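Local coordinates for esterase D (Cellvibrio japonicus, PDB 2W87), which binds glucuronic acid-containing sugars through its calcium-binding carbohydrate-binding module, part of a secreted enzyme that probably cleaves feruloyl esters in plant cell walls, at residues S28-T33 with L120-S125; I45-S50 with G106-Q111; G79-S84 with I99-V104. One frame throughout, in Å; residues are numbered along the deposited sequence.

Contact 1: residues S28-T33 with L120-S125; sequences SGFANT and LPNIDS. With CA (calcium ion), chain D; CA (calcium ion), chain C; GCU (alpha-D-glucopyranuronic acid), chain E.
Ala31 and Ile123 pair as a single antiparallel bridge between strands 30-33 and 122-125, whose directions differ by 156°. Two backbone bonds close this pair, Ala31 N to Ile123 O at 2.8 Å and Ile123 N to Ala31 O at 2.9 Å. In the beta-jelly-roll of this family 35 carbohydrate-binding module, the short bridge separates two calcium sites, of which the one next to Asn32 and Thr33 also holds the sugar. Beside the bridge, the Phe30 ring meets Asn122 obliquely: Phe30 CD1 lies 3.6 Å from Asn122 CB, and the ring plane is turned 27° from the amide plane. Asn122 runs side by side with Asn32, and both belong to the glucuronic acid pocket. The CG of Asn32 is anti to its backbone N (chi1 175°), and the OD1 it carries binds the calcium at 2.3 Å, while ND2 is held by Asp19. Thr33 O, Asn35, the sugar's O4 and O6A and three waters complete this shell, so the metal ties the uronic acid directly to the protein. At the other end Asp124 binds the second calcium twice, through its backbone O and through OD1 at 2.4 Å, and Gly29 O joins them. Gln5, Glu6 and Thr26 supply the remaining ligands, and Arg58 forms a salt bridge with the other carboxylate oxygen of Asp124. Thr33 also connects the backbones at the sugar end, with its CG2 packed against Leu120 CB and CD1. Its OG1 accepts the N-H of Leu120 at 2.8 Å and donates to water 2 at 2.9 Å; that water in turn donates to Leu120 O and binds the sugar-site calcium at 2.5 Å.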
ATOM      1  N   SER A  28      -4.950 -13.931  -0.810  1.00 14.40           N
ATOM      2  CA  SER A  28      -6.266 -14.248  -1.311  1.00 15.13           C
ATOM      3  C   SER A  28      -6.774 -13.264  -2.381  1.00 14.08           C
ATOM      4  O   SER A  28      -7.856 -13.453  -2.957  1.00 14.38           O
ATOM      5  CB  SER A  28      -7.264 -14.346  -0.164  1.00 15.16           C
ATOM      6  OG  SER A  28      -7.272 -13.146   0.598  1.00 16.79           O
ATOM      7  N   GLY A  29      -5.998 -12.222  -2.677  1.00 13.13           N
ATOM      8  CA  GLY A  29      -6.419 -11.264  -3.695  1.00 11.98           C
ATOM      9  C   GLY A  29      -5.594  -9.983  -3.729  1.00 11.43           C
ATOM     10  O   GLY A  29      -4.392  -9.989  -3.484  1.00 10.47           O
ATOM     11  N   PHE A  30      -6.274  -8.891  -4.040  1.00 10.34           N
ATOM     12  CA  PHE A  30      -5.653  -7.581  -4.128  1.00  9.87           C
ATOM     13  C   PHE A  30      -6.686  -6.522  -3.801  1.00  9.74           C
ATOM     14  O   PHE A  30      -7.888  -6.762  -3.911  1.00  9.46           O
ATOM     15  CB  PHE A  30      -5.071  -7.358  -5.520  1.00  9.81           C
ATOM     16  CG  PHE A  30      -6.040  -7.606  -6.650  1.00 10.42           C
ATOM     17  CD1 PHE A  30      -6.915  -6.621  -7.071  1.00  9.98           C
ATOM     18  CD2 PHE A  30      -6.062  -8.826  -7.305  1.00 10.42           C
ATOM     19  CE1 PHE A  30      -7.785  -6.849  -8.111  1.00 11.25           C
ATOM     20  CE2 PHE A  30      -6.920  -9.057  -8.348  1.00 10.99           C
ATOM     21  CZ  PHE A  30      -7.784  -8.072  -8.758  1.00  9.96           C
ATOM     22  N   ALA A  31      -6.225  -5.378  -3.325  1.00  9.11           N
ATOM     23  CA  ALA A  31      -7.124  -4.272  -3.000  1.00 10.01           C
ATOM     24  C   ALA A  31      -7.379  -3.471  -4.280  1.00  9.88           C
ATOM     25  O   ALA A  31      -6.440  -3.013  -4.957  1.00 10.41           O
ATOM     26  CB  ALA A  31      -6.504  -3.382  -1.915  1.00 10.58           C
ATOM     27  N   ASN A  32      -8.657  -3.272  -4.588  1.00 10.18           N
ATOM     28  CA  ASN A  32      -9.091  -2.512  -5.750  1.00 10.56           C
ATOM     29  C   ASN A  32      -9.836  -1.251  -5.303  1.00 10.50           C
ATOM     30  O   ASN A  32     -10.991  -1.326  -4.894  1.00 12.01           O
ATOM     31  CB  ASN A  32     -10.024  -3.383  -6.591  1.00 10.77           C
ATOM     32  CG  ASN A  32     -10.639  -2.641  -7.760  1.00 10.67           C
ATOM     33  OD1 ASN A  32     -10.333  -1.464  -8.004  1.00 11.18           O
ATOM     34  ND2 ASN A  32     -11.513  -3.340  -8.506  1.00 13.68           N
ATOM     35  N   THR A  33      -9.175  -0.106  -5.340  1.00 10.81           N
ATOM     36  CA  THR A  33      -9.820   1.145  -4.920  1.00 10.66           C
ATOM     37  C   THR A  33     -10.926   1.570  -5.880  1.00 11.50           C
ATOM     38  O   THR A  33     -10.840   1.337  -7.092  1.00 10.65           O
ATOM     39  CB  THR A  33      -8.833   2.338  -4.830  1.00 10.74           C
ATOM     40  OG1 THR A  33      -8.172   2.529  -6.092  1.00 11.49           O
ATOM     41  CG2 THR A  33      -7.819   2.111  -3.720  1.00 11.38           C
ATOM     42  N   LEU A 120      -6.278   4.293  -7.265  1.00 11.07           N
ATOM     43  CA  LEU A 120      -4.987   3.630  -7.283  1.00 11.00           C
ATOM     44  C   LEU A 120      -4.917   2.514  -8.312  1.00 10.99           C
ATOM     45  O   LEU A 120      -5.925   2.091  -8.854  1.00 11.70           O
ATOM     46  CB  LEU A 120      -4.689   3.040  -5.895  1.00 10.91           C
ATOM     47  CG  LEU A 120      -4.385   4.034  -4.781  1.00  9.43           C
ATOM     48  CD1 LEU A 120      -4.248   3.255  -3.430  1.00 10.11           C
ATOM     49  CD2 LEU A 120      -3.118   4.819  -5.076  1.00 10.13           C
ATOM     50  N   PRO A 121      -3.700   2.010  -8.566  1.00 10.90           N
ATOM     51  CA  PRO A 121      -3.653   0.721  -9.224  1.00 11.49           C
ATOM     52  C   PRO A 121      -4.236  -0.332  -8.277  1.00 10.64           C
ATOM     53  O   PRO A 121      -4.576  -0.011  -7.124  1.00 10.56           O
ATOM     54  CB  PRO A 121      -2.158   0.472  -9.402  1.00 11.28           C
ATOM     55  CG  PRO A 121      -1.474   1.698  -9.060  1.00 12.42           C
ATOM     56  CD  PRO A 121      -2.371   2.485  -8.170  1.00 11.86           C
ATOM     57  N   ASN A 122      -4.367  -1.565  -8.751  1.00 10.30           N
ATOM     58  CA  ASN A 122      -4.709  -2.665  -7.857  1.00  9.80           C
ATOM     59  C   ASN A 122      -3.483  -2.993  -7.015  1.00  9.88           C
ATOM     60  O   ASN A 122      -2.379  -3.102  -7.554  1.00  9.94           O
ATOM     61  CB  ASN A 122      -5.151  -3.875  -8.677  1.00 10.16           C
ATOM     62  CG  ASN A 122      -6.520  -3.686  -9.330  1.00 10.31           C
ATOM     63  OD1 ASN A 122      -7.339  -2.865  -8.884  1.00 10.09           O
ATOM     64  ND2 ASN A 122      -6.792  -4.478 -10.356  1.00 10.46           N
ATOM     65  N   ILE A 123      -3.659  -3.142  -5.703  1.00  9.94           N
ATOM     66  CA  ILE A 123      -2.529  -3.305  -4.774  1.00  9.65           C
ATOM     67  C   ILE A 123      -2.522  -4.709  -4.205  1.00  9.85           C
ATOM     68  O   ILE A 123      -3.430  -5.112  -3.483  1.00  8.84           O
ATOM     69  CB  ILE A 123      -2.595  -2.293  -3.599  1.00 10.19           C
ATOM     70  CG1 ILE A 123      -2.746  -0.854  -4.132  1.00 10.36           C
ATOM     71  CG2 ILE A 123      -1.437  -2.514  -2.623  1.00 10.22           C
ATOM     72  CD1 ILE A 123      -1.609  -0.354  -4.991  1.00  9.49           C
ATOM     73  N   ASP A 124      -1.474  -5.453  -4.508  1.00  9.75           N
ATOM     74  CA  ASP A 124      -1.407  -6.852  -4.070  1.00  9.57           C
ATOM     75  C   ASP A 124      -0.989  -7.004  -2.630  1.00 10.05           C
ATOM     76  O   ASP A 124      -1.570  -7.797  -1.881  1.00  9.23           O
ATOM     77  CB  ASP A 124      -0.418  -7.616  -4.943  1.00 10.00           C
ATOM     78  CG  ASP A 124      -0.272  -9.061  -4.548  1.00  9.84           C
ATOM     79  OD1 ASP A 124      -1.249  -9.668  -4.067  1.00 10.42           O
ATOM     80  OD2 ASP A 124       0.820  -9.620  -4.777  1.00 12.54           O
ATOM     81  N   SER A 125       0.045  -6.265  -2.261  1.00  9.83           N
ATOM     82  CA  SER A 125       0.653  -6.403  -0.956  1.00 11.01           C
ATOM     83  C   SER A 125       1.559  -5.233  -0.607  1.00 12.02           C
ATOM     84  O   SER A 125       2.028  -4.510  -1.489  1.00 11.27           O
ATOM     85  CB  SER A 125       1.483  -7.659  -0.949  1.00 11.57           C
ATOM     86  OG  SER A 125       2.542  -7.608  -1.897  1.00 11.45           O
TER
HETATM   87 CA    CA D1149      -2.498  -9.959  -2.032  1.00 10.97          CA
HETATM   88 CA    CA C1148     -10.031   0.530  -9.192  1.00 11.65          CA
HETATM   89  C1  GCU E1150     -11.073  -2.606 -14.329  1.00 15.59           C
HETATM   90  C2  GCU E1150     -10.227  -3.694 -13.667  1.00 14.65           C
HETATM   91  C3  GCU E1150     -10.146  -3.421 -12.169  1.00 13.66           C
HETATM   92  C4  GCU E1150      -9.474  -2.077 -11.971  1.00 13.16           C
HETATM   93  C5  GCU E1150     -10.291  -1.014 -12.721  1.00 14.00           C
HETATM   94  C6  GCU E1150      -9.663   0.370 -12.632  1.00 13.94           C
HETATM   95  O1  GCU E1150     -12.358  -2.659 -13.713  1.00 18.63           O
HETATM   96  O2  GCU E1150     -10.836  -4.957 -13.875  1.00 16.32           O
HETATM   97  O3  GCU E1150      -9.404  -4.441 -11.497  1.00 12.84           O
HETATM   98  O4  GCU E1150      -9.412  -1.705 -10.570  1.00 14.93           O
HETATM   99  O5  GCU E1150     -10.375  -1.348 -14.106  1.00 14.90           O
HETATM  100  O6A GCU E1150      -9.335   0.750 -11.498  1.00 13.26           O
HETATM  101  O6B GCU E1150      -9.519   1.052 -13.675  1.00 14.19           O
HETATM  102  O   HOH W   1      -6.270  -0.162  -5.284  1.00 24.95           O
HETATM  103  O   HOH W   2      -8.653   2.566  -8.973  1.00 11.80           O
HETATM  104  O   HOH W   3      -7.762  -0.072  -8.410  1.00 11.39           O
HETATM  105  O   HOH W   4     -12.373   0.125  -9.710  1.00 14.75           O

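Contact 2: residues I45-S50 with G106-Q111; sequences IDATSS and GNNIVQ
Asn108 faces Ile45 across two neighbouring antiparallel strands of one sheet of the jelly-roll, with 45-47 and 106-111 running at 147° to each other. The Asn108 side chain can be followed outward past the carbonyl oxygen of Ile45. Its CB sits 3.4 Å from Ile45 O. CG, anti to its own carbonyl carbon and beside the backbone N (chi1 -67°), remains close to the same oxygen. At the tip the two amide atoms part company: ND2 makes a weak hydrogen bond to Ile45 O at 3.4 Å and touches Ala47 CB at 4.0 Å, whereas OD1 accepts the backbone N-H of Val104. The amide thus links the strand pair to the end of strand 95-103, whose Leu103 also packs on Asn108. Ile45 O is held mainly by Asn108 N, at 2.8 Å, with ND2 as the weaker second donor, and Ile45 N returns a bond to Asn108 O. The next hydrogen-bonded pair is Ala47 with Gly106, where Gly106 N reaches Ala47 O at 2.8 Å and Ala47 N reaches Gly106 O. Gly106 begins its strand with phi 94°, a conformation glycine adopts readily. On the face shared by Ile45 and Asn108, the CD1 of Ile45 meets CG2 of Val110 at 3.7 Å, the two side chains crossing at a slant; Leu103 and Val133 also pack on Ile45. The Asp46 and Asn107 side chains lie on the other face, as a non-hydrogen-bonded pair, and meet there through solvent. Asn107 OD1 also takes the backbone N-H of Asn137. Water 5 bridges Asp46 and Asn107, donating to Asp46 OD1 at 2.7 Å and to Asn107 OD1 at 2.9 Å.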
ATOM      1  N   ILE A  45       1.314  -0.873  11.067  1.00 12.26           N
ATOM      2  CA  ILE A  45       2.579  -1.532  11.404  1.00 12.77           C
ATOM      3  C   ILE A  45       3.019  -1.077  12.783  1.00 12.84           C
ATOM      4  O   ILE A  45       3.045   0.114  13.048  1.00 11.63           O
ATOM      5  CB  ILE A  45       3.679  -1.110  10.412  1.00 13.00           C
ATOM      6  CG1 ILE A  45       3.264  -1.416   8.956  1.00 14.95           C
ATOM      7  CG2 ILE A  45       4.956  -1.804  10.743  1.00 14.77           C
ATOM      8  CD1 ILE A  45       3.951  -0.454   7.958  1.00 16.72           C
ATOM      9  N   ASP A  46       3.362  -2.028  13.656  1.00 12.88           N
ATOM     10  CA  ASP A  46       3.928  -1.705  14.946  1.00 14.15           C
ATOM     11  C   ASP A  46       5.438  -1.852  14.822  1.00 14.00           C
ATOM     12  O   ASP A  46       5.910  -2.879  14.350  1.00 14.68           O
ATOM     13  CB  ASP A  46       3.394  -2.626  16.037  1.00 14.58           C
ATOM     14  CG  ASP A  46       3.955  -2.265  17.408  1.00 15.73           C
ATOM     15  OD1 ASP A  46       3.314  -1.438  18.105  1.00 16.01           O
ATOM     16  OD2 ASP A  46       5.059  -2.763  17.753  1.00 17.53           O
ATOM     17  N   ALA A  47       6.175  -0.824  15.228  1.00 14.75           N
ATOM     18  CA  ALA A  47       7.638  -0.814  15.160  1.00 15.66           C
ATOM     19  C   ALA A  47       8.192  -0.715  16.571  1.00 16.37           C
ATOM     20  O   ALA A  47       7.770   0.133  17.336  1.00 14.56           O
ATOM     21  CB  ALA A  47       8.127   0.370  14.307  1.00 15.35           C
ATOM     22  N   THR A  48       9.132  -1.583  16.934  1.00 18.04           N
ATOM     23  CA  THR A  48       9.617  -1.559  18.315  1.00 19.86           C
ATOM     24  C   THR A  48      10.507  -0.342  18.546  1.00 20.69           C
ATOM     25  O   THR A  48      10.636   0.113  19.665  1.00 21.54           O
ATOM     26  CB  THR A  48      10.381  -2.837  18.693  1.00 20.42           C
ATOM     27  OG1 THR A  48      11.540  -2.943  17.875  1.00 21.29           O
ATOM     28  CG2 THR A  48       9.508  -4.078  18.522  1.00 20.77           C
ATOM     29  N   SER A  49      11.106   0.188  17.480  1.00 21.15           N
ATOM     30  CA  SER A  49      11.947   1.379  17.553  1.00 21.44           C
ATOM     31  C   SER A  49      11.688   2.244  16.336  1.00 20.82           C
ATOM     32  O   SER A  49      11.326   1.735  15.283  1.00 19.57           O
ATOM     33  CB  SER A  49      13.424   0.988  17.571  1.00 22.19           C
ATOM     34  OG  SER A  49      13.804   0.420  18.815  1.00 25.36           O
ATOM     35  N   SER A  50      11.873   3.549  16.472  1.00 20.23           N
ATOM     36  CA  SER A  50      11.720   4.429  15.320  1.00 21.26           C
ATOM     37  C   SER A  50      12.889   4.191  14.364  1.00 20.43           C
ATOM     38  O   SER A  50      13.938   3.732  14.775  1.00 21.44           O
ATOM     39  CB  SER A  50      11.642   5.896  15.740  1.00 21.72           C
ATOM     40  OG  SER A  50      12.885   6.352  16.256  1.00 25.68           O
ATOM     41  N   GLY A 106       6.219   2.354  17.933  1.00 16.28           N
ATOM     42  CA  GLY A 106       4.797   2.110  18.178  1.00 15.88           C
ATOM     43  C   GLY A 106       3.979   1.980  16.912  1.00 15.08           C
ATOM     44  O   GLY A 106       4.453   1.445  15.932  1.00 14.23           O
ATOM     45  N   ASN A 107       2.755   2.487  16.934  1.00 13.32           N
ATOM     46  CA  ASN A 107       1.810   2.231  15.848  1.00 13.09           C
ATOM     47  C   ASN A 107       2.004   3.203  14.719  1.00 12.87           C
ATOM     48  O   ASN A 107       2.151   4.403  14.957  1.00 13.21           O
ATOM     49  CB  ASN A 107       0.375   2.356  16.340  1.00 12.99           C
ATOM     50  CG  ASN A 107      -0.580   1.509  15.546  1.00 12.35           C
ATOM     51  OD1 ASN A 107      -0.337   0.313  15.359  1.00 12.67           O
ATOM     52  ND2 ASN A 107      -1.686   2.116  15.071  1.00 13.92           N
ATOM     53  N   ASN A 108       1.994   2.667  13.501  1.00 12.19           N
ATOM     54  CA  ASN A 108       2.106   3.453  12.280  1.00 11.34           C
ATOM     55  C   ASN A 108       0.989   3.019  11.349  1.00 11.42           C
ATOM     56  O   ASN A 108       1.045   1.902  10.801  1.00 10.36           O
ATOM     57  CB  ASN A 108       3.435   3.144  11.597  1.00 11.34           C
ATOM     58  CG  ASN A 108       4.624   3.614  12.391  1.00 12.48           C
ATOM     59  OD1 ASN A 108       5.171   4.692  12.119  1.00 13.37           O
ATOM     60  ND2 ASN A 108       5.075   2.783  13.351  1.00 11.77           N
ATOM     61  N   ILE A 109      -0.041   3.865  11.210  1.00 10.81           N
ATOM     62  CA  ILE A 109      -1.111   3.633  10.262  1.00 11.69           C
ATOM     63  C   ILE A 109      -0.659   4.260   8.945  1.00 12.01           C
ATOM     64  O   ILE A 109      -0.430   5.460   8.851  1.00 12.72           O
ATOM     65  CB  ILE A 109      -2.474   4.189  10.765  1.00 10.81           C
ATOM     66  CG1 ILE A 109      -2.875   3.470  12.063  1.00 11.04           C
ATOM     67  CG2 ILE A 109      -3.544   3.999   9.732  1.00 11.70           C
ATOM     68  CD1 ILE A 109      -4.085   4.074  12.759  1.00 12.96           C
ATOM     69  N   VAL A 110      -0.463   3.407   7.959  1.00 12.24           N
ATOM     70  CA  VAL A 110       0.041   3.798   6.661  1.00 12.50           C
ATOM     71  C   VAL A 110      -1.123   3.851   5.657  1.00 12.25           C
ATOM     72  O   VAL A 110      -1.759   2.838   5.393  1.00 11.42           O
ATOM     73  CB  VAL A 110       1.099   2.800   6.202  1.00 12.52           C
ATOM     74  CG1 VAL A 110       1.562   3.138   4.778  1.00 13.81           C
ATOM     75  CG2 VAL A 110       2.267   2.769   7.193  1.00 13.75           C
ATOM     76  N   GLN A 111      -1.428   5.035   5.151  1.00 12.18           N
ATOM     77  CA  GLN A 111      -2.509   5.223   4.195  1.00 13.55           C
ATOM     78  C   GLN A 111      -1.937   5.625   2.845  1.00 12.70           C
ATOM     79  O   GLN A 111      -1.297   6.676   2.722  1.00 13.03           O
ATOM     80  CB  GLN A 111      -3.514   6.268   4.696  1.00 13.86           C
ATOM     81  CG  GLN A 111      -4.617   6.589   3.713  1.00 16.60           C
ATOM     82  CD  GLN A 111      -5.826   7.325   4.325  1.00 17.31           C
ATOM     83  OE1 GLN A 111      -6.064   7.276   5.526  1.00 21.57           O
ATOM     84  NE2 GLN A 111      -6.588   8.017   3.476  1.00 21.34           N
TER
HETATM   85  O   HOH W   5       0.690  -1.216  17.561  1.00 15.38           O

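Contact 3: residues G79-S84 with I99-V104; sequences GNYTVS and IDVDLV
Tyr81 reaches across to Val101 and Asp102 from a strand that makes no backbone hydrogen bonds with theirs. Strands 80-83 and 95-103 belong to the two opposing sheets of the jelly-roll sandwich; the local axes of 80-83 and 99-103 run nearly antiparallel, at 171°, and approach to 8.6 Å, so side chains bridge the gap. The tight part is apolar. Val101 CG1 stands over the centre of the Tyr81 ring in a CH-pi contact, 3.8 Å from the centroid and only 5° off the ring normal. Nearer the backbone, Ile99 CD1 is 3.6 Å from Tyr81 CB and also touches the carbonyl oxygen of Thr82. Ile99 CG1 is anti to its backbone N (chi1 -175°), and CD1 is carried onward from there to Tyr81. Val83 and Ile99 extend the apolar patch more loosely, with 4.4 Å between their CG2 atoms, and Leu55, Ile57 and Leu71 of adjoining strands pack around it. The other end of the ring is polar and watered. Tyr81 OH accepts the backbone N-H of Asp102 at 3.0 Å, an almost straight bond. Waters 6 and 7 lie in the plane of the ring at its edge: the hydroxyl donates to water 6 at 2.9 Å and accepts from water 7 at 2.8 Å. Each water then returns to Asp102, water 6 by donating to its backbone O and water 7 by donating to OD2 at 3.0 Å. The phenol oxygen therefore has one donated and two accepted bonds, and these three partners, Asp102 N-H, water 6 and water 7, probably fix the direction of the hydroxyl at the watered end, while Val101 CG1 covers one face of the ring.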
ATOM      1  N   GLY A  79       4.433  11.793   8.687  1.00 20.99           N
ATOM      2  CA  GLY A  79       5.138  11.704   7.396  1.00 19.87           C
ATOM      3  C   GLY A  79       4.224  11.688   6.193  1.00 18.33           C
ATOM      4  O   GLY A  79       3.165  11.053   6.226  1.00 17.66           O
ATOM      5  N   ASN A  80       4.643  12.397   5.139  1.00 16.54           N
ATOM      6  CA  ASN A  80       3.916  12.508   3.888  1.00 15.73           C
ATOM      7  C   ASN A  80       4.838  12.233   2.696  1.00 13.62           C
ATOM      8  O   ASN A  80       5.802  12.917   2.509  1.00 12.80           O
ATOM      9  CB  ASN A  80       3.289  13.882   3.751  1.00 16.19           C
ATOM     10  CG  ASN A  80       2.322  14.198   4.886  1.00 20.50           C
ATOM     11  OD1 ASN A  80       1.122  14.040   4.741  1.00 23.76           O
ATOM     12  ND2 ASN A  80       2.855  14.639   6.029  1.00 25.40           N
ATOM     13  N   TYR A  81       4.544  11.183   1.933  1.00 12.67           N
ATOM     14  CA  TYR A  81       5.438  10.693   0.904  1.00 12.91           C
ATOM     15  C   TYR A  81       4.688  10.549  -0.390  1.00 12.46           C
ATOM     16  O   TYR A  81       3.446  10.493  -0.401  1.00 13.26           O
ATOM     17  CB  TYR A  81       5.976   9.317   1.291  1.00 13.30           C
ATOM     18  CG  TYR A  81       6.821   9.290   2.546  1.00 13.05           C
ATOM     19  CD1 TYR A  81       8.197   9.383   2.463  1.00 13.29           C
ATOM     20  CD2 TYR A  81       6.244   9.128   3.800  1.00 13.45           C
ATOM     21  CE1 TYR A  81       8.980   9.347   3.595  1.00 13.44           C
ATOM     22  CE2 TYR A  81       7.015   9.119   4.928  1.00 14.88           C
ATOM     23  CZ  TYR A  81       8.383   9.211   4.812  1.00 14.99           C
ATOM     24  OH  TYR A  81       9.164   9.189   5.947  1.00 16.81           O
ATOM     25  N   THR A  82       5.435  10.444  -1.483  1.00 11.49           N
ATOM     26  CA  THR A  82       4.840  10.273  -2.798  1.00 12.79           C
ATOM     27  C   THR A  82       5.272   8.917  -3.337  1.00 13.32           C
ATOM     28  O   THR A  82       6.432   8.564  -3.183  1.00 15.45           O
ATOM     29  CB  THR A  82       5.284  11.402  -3.744  1.00 12.25           C
ATOM     30  OG1 THR A  82       6.716  11.408  -3.853  1.00 11.60           O
ATOM     31  CG2 THR A  82       4.804  12.757  -3.209  1.00 13.27           C
ATOM     32  N   VAL A  83       4.349   8.152  -3.944  1.00 13.42           N
ATOM     33  CA  VAL A  83       4.667   6.843  -4.509  1.00 14.14           C
ATOM     34  C   VAL A  83       4.290   6.870  -5.979  1.00 13.40           C
ATOM     35  O   VAL A  83       3.153   7.136  -6.315  1.00 13.31           O
ATOM     36  CB  VAL A  83       3.896   5.699  -3.800  1.00 14.16           C
ATOM     37  CG1 VAL A  83       4.265   4.354  -4.370  1.00 15.40           C
ATOM     38  CG2 VAL A  83       4.180   5.708  -2.296  1.00 14.81           C
ATOM     39  N   SER A  84       5.268   6.634  -6.839  1.00 13.46           N
ATOM     40  CA  SER A  84       5.042   6.642  -8.286  1.00 13.65           C
ATOM     41  C   SER A  84       4.555   5.279  -8.713  1.00 13.34           C
ATOM     42  O   SER A  84       5.211   4.275  -8.414  1.00 12.73           O
ATOM     43  CB  SER A  84       6.340   6.945  -9.017  1.00 15.02           C
ATOM     44  OG  SER A  84       6.844   8.208  -8.635  1.00 17.63           O
ATOM     45  N   ILE A  99       9.660   2.651  -1.539  1.00 18.31           N
ATOM     46  CA  ILE A  99       9.925   3.925  -0.905  1.00 18.74           C
ATOM     47  C   ILE A  99      10.505   3.673   0.493  1.00 17.85           C
ATOM     48  O   ILE A  99      10.082   2.737   1.188  1.00 16.40           O
ATOM     49  CB  ILE A  99       8.650   4.781  -0.841  1.00 19.78           C
ATOM     50  CG1 ILE A  99       8.950   6.168  -0.279  1.00 22.15           C
ATOM     51  CG2 ILE A  99       7.561   4.096  -0.042  1.00 20.76           C
ATOM     52  CD1 ILE A  99       8.054   7.211  -0.809  1.00 24.32           C
ATOM     53  N   ASP A 100      11.510   4.456   0.863  1.00 17.05           N
ATOM     54  CA  ASP A 100      12.000   4.426   2.227  1.00 17.29           C
ATOM     55  C   ASP A 100      11.212   5.433   3.064  1.00 16.92           C
ATOM     56  O   ASP A 100      10.932   6.543   2.635  1.00 17.16           O
ATOM     57  CB  ASP A 100      13.491   4.720   2.290  1.00 17.82           C
ATOM     58  CG  ASP A 100      14.354   3.511   1.908  1.00 19.61           C
ATOM     59  OD1 ASP A 100      13.827   2.436   1.579  1.00 20.86           O
ATOM     60  OD2 ASP A 100      15.586   3.637   1.965  1.00 24.95           O
ATOM     61  N   VAL A 101      10.843   5.031   4.274  1.00 16.28           N
ATOM     62  CA  VAL A 101      10.029   5.878   5.121  1.00 15.76           C
ATOM     63  C   VAL A 101      10.539   5.740   6.533  1.00 17.11           C
ATOM     64  O   VAL A 101      11.133   4.728   6.875  1.00 16.55           O
ATOM     65  CB  VAL A 101       8.543   5.476   5.142  1.00 15.86           C
ATOM     66  CG1 VAL A 101       7.962   5.460   3.740  1.00 15.24           C
ATOM     67  CG2 VAL A 101       8.342   4.120   5.830  1.00 14.60           C
ATOM     68  N   ASP A 102      10.285   6.763   7.340  1.00 17.93           N
ATOM     69  CA  ASP A 102      10.681   6.729   8.738  1.00 19.23           C
ATOM     70  C   ASP A 102       9.452   6.402   9.549  1.00 18.98           C
ATOM     71  O   ASP A 102       8.516   7.204   9.629  1.00 19.63           O
ATOM     72  CB  ASP A 102      11.285   8.062   9.153  1.00 20.61           C
ATOM     73  CG  ASP A 102      12.776   8.124   8.861  1.00 24.69           C
ATOM     74  OD1 ASP A 102      13.544   7.416   9.558  1.00 30.81           O
ATOM     75  OD2 ASP A 102      13.184   8.858   7.936  1.00 30.38           O
ATOM     76  N   LEU A 103       9.451   5.215  10.131  1.00 17.44           N
ATOM     77  CA  LEU A 103       8.390   4.810  11.034  1.00 17.10           C
ATOM     78  C   LEU A 103       8.690   5.313  12.438  1.00 17.43           C
ATOM     79  O   LEU A 103       9.856   5.433  12.838  1.00 16.99           O
ATOM     80  CB  LEU A 103       8.215   3.292  11.050  1.00 16.58           C
ATOM     81  CG  LEU A 103       7.805   2.561   9.763  1.00 14.74           C
ATOM     82  CD1 LEU A 103       7.414   1.115  10.077  1.00 15.21           C
ATOM     83  CD2 LEU A 103       6.680   3.234   9.041  1.00 13.47           C
ATOM     84  N   VAL A 104       7.633   5.631  13.175  1.00 17.46           N
ATOM     85  CA  VAL A 104       7.761   6.013  14.579  1.00 18.12           C
ATOM     86  C   VAL A 104       7.710   4.761  15.456  1.00 17.86           C
ATOM     87  O   VAL A 104       7.126   3.734  15.083  1.00 16.87           O
ATOM     88  CB  VAL A 104       6.657   7.001  15.029  1.00 18.43           C
ATOM     89  CG1 VAL A 104       6.672   8.260  14.157  1.00 18.45           C
ATOM     90  CG2 VAL A 104       5.292   6.353  14.996  1.00 20.12           C
TER
HETATM   91  O   HOH W   6       7.837   9.442   8.462  1.00 27.66           O
HETATM   92  O   HOH W   7      11.763  10.060   5.574  1.00 40.91           O

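Contacts 2 and 3 are neighbours, their centres 12 Å apart, and they touch where strand 95-103 turns into strand 106-114: Ser50 CB lies 3.4 Å from Leu103 O, and Ala47 CB 3.6 Å from Val104 O. Contact 1 lies on the opposite side of the chain's centre, about 21 Å from contact 2 and 19 Å from contact 3, centre to centre, and touches neither. It alone holds calcium ligands and sugar-pocket residues. Strand 122-129 of contact 1 shares a sheet with strand 95-103 of contact 3; contact 2 lies in the facing sheet, which also holds strand 80-83, so contact 3 spans the two. In contact 3 the Val83 side chain lies about 10 Å from that of sugar-binding Arg67.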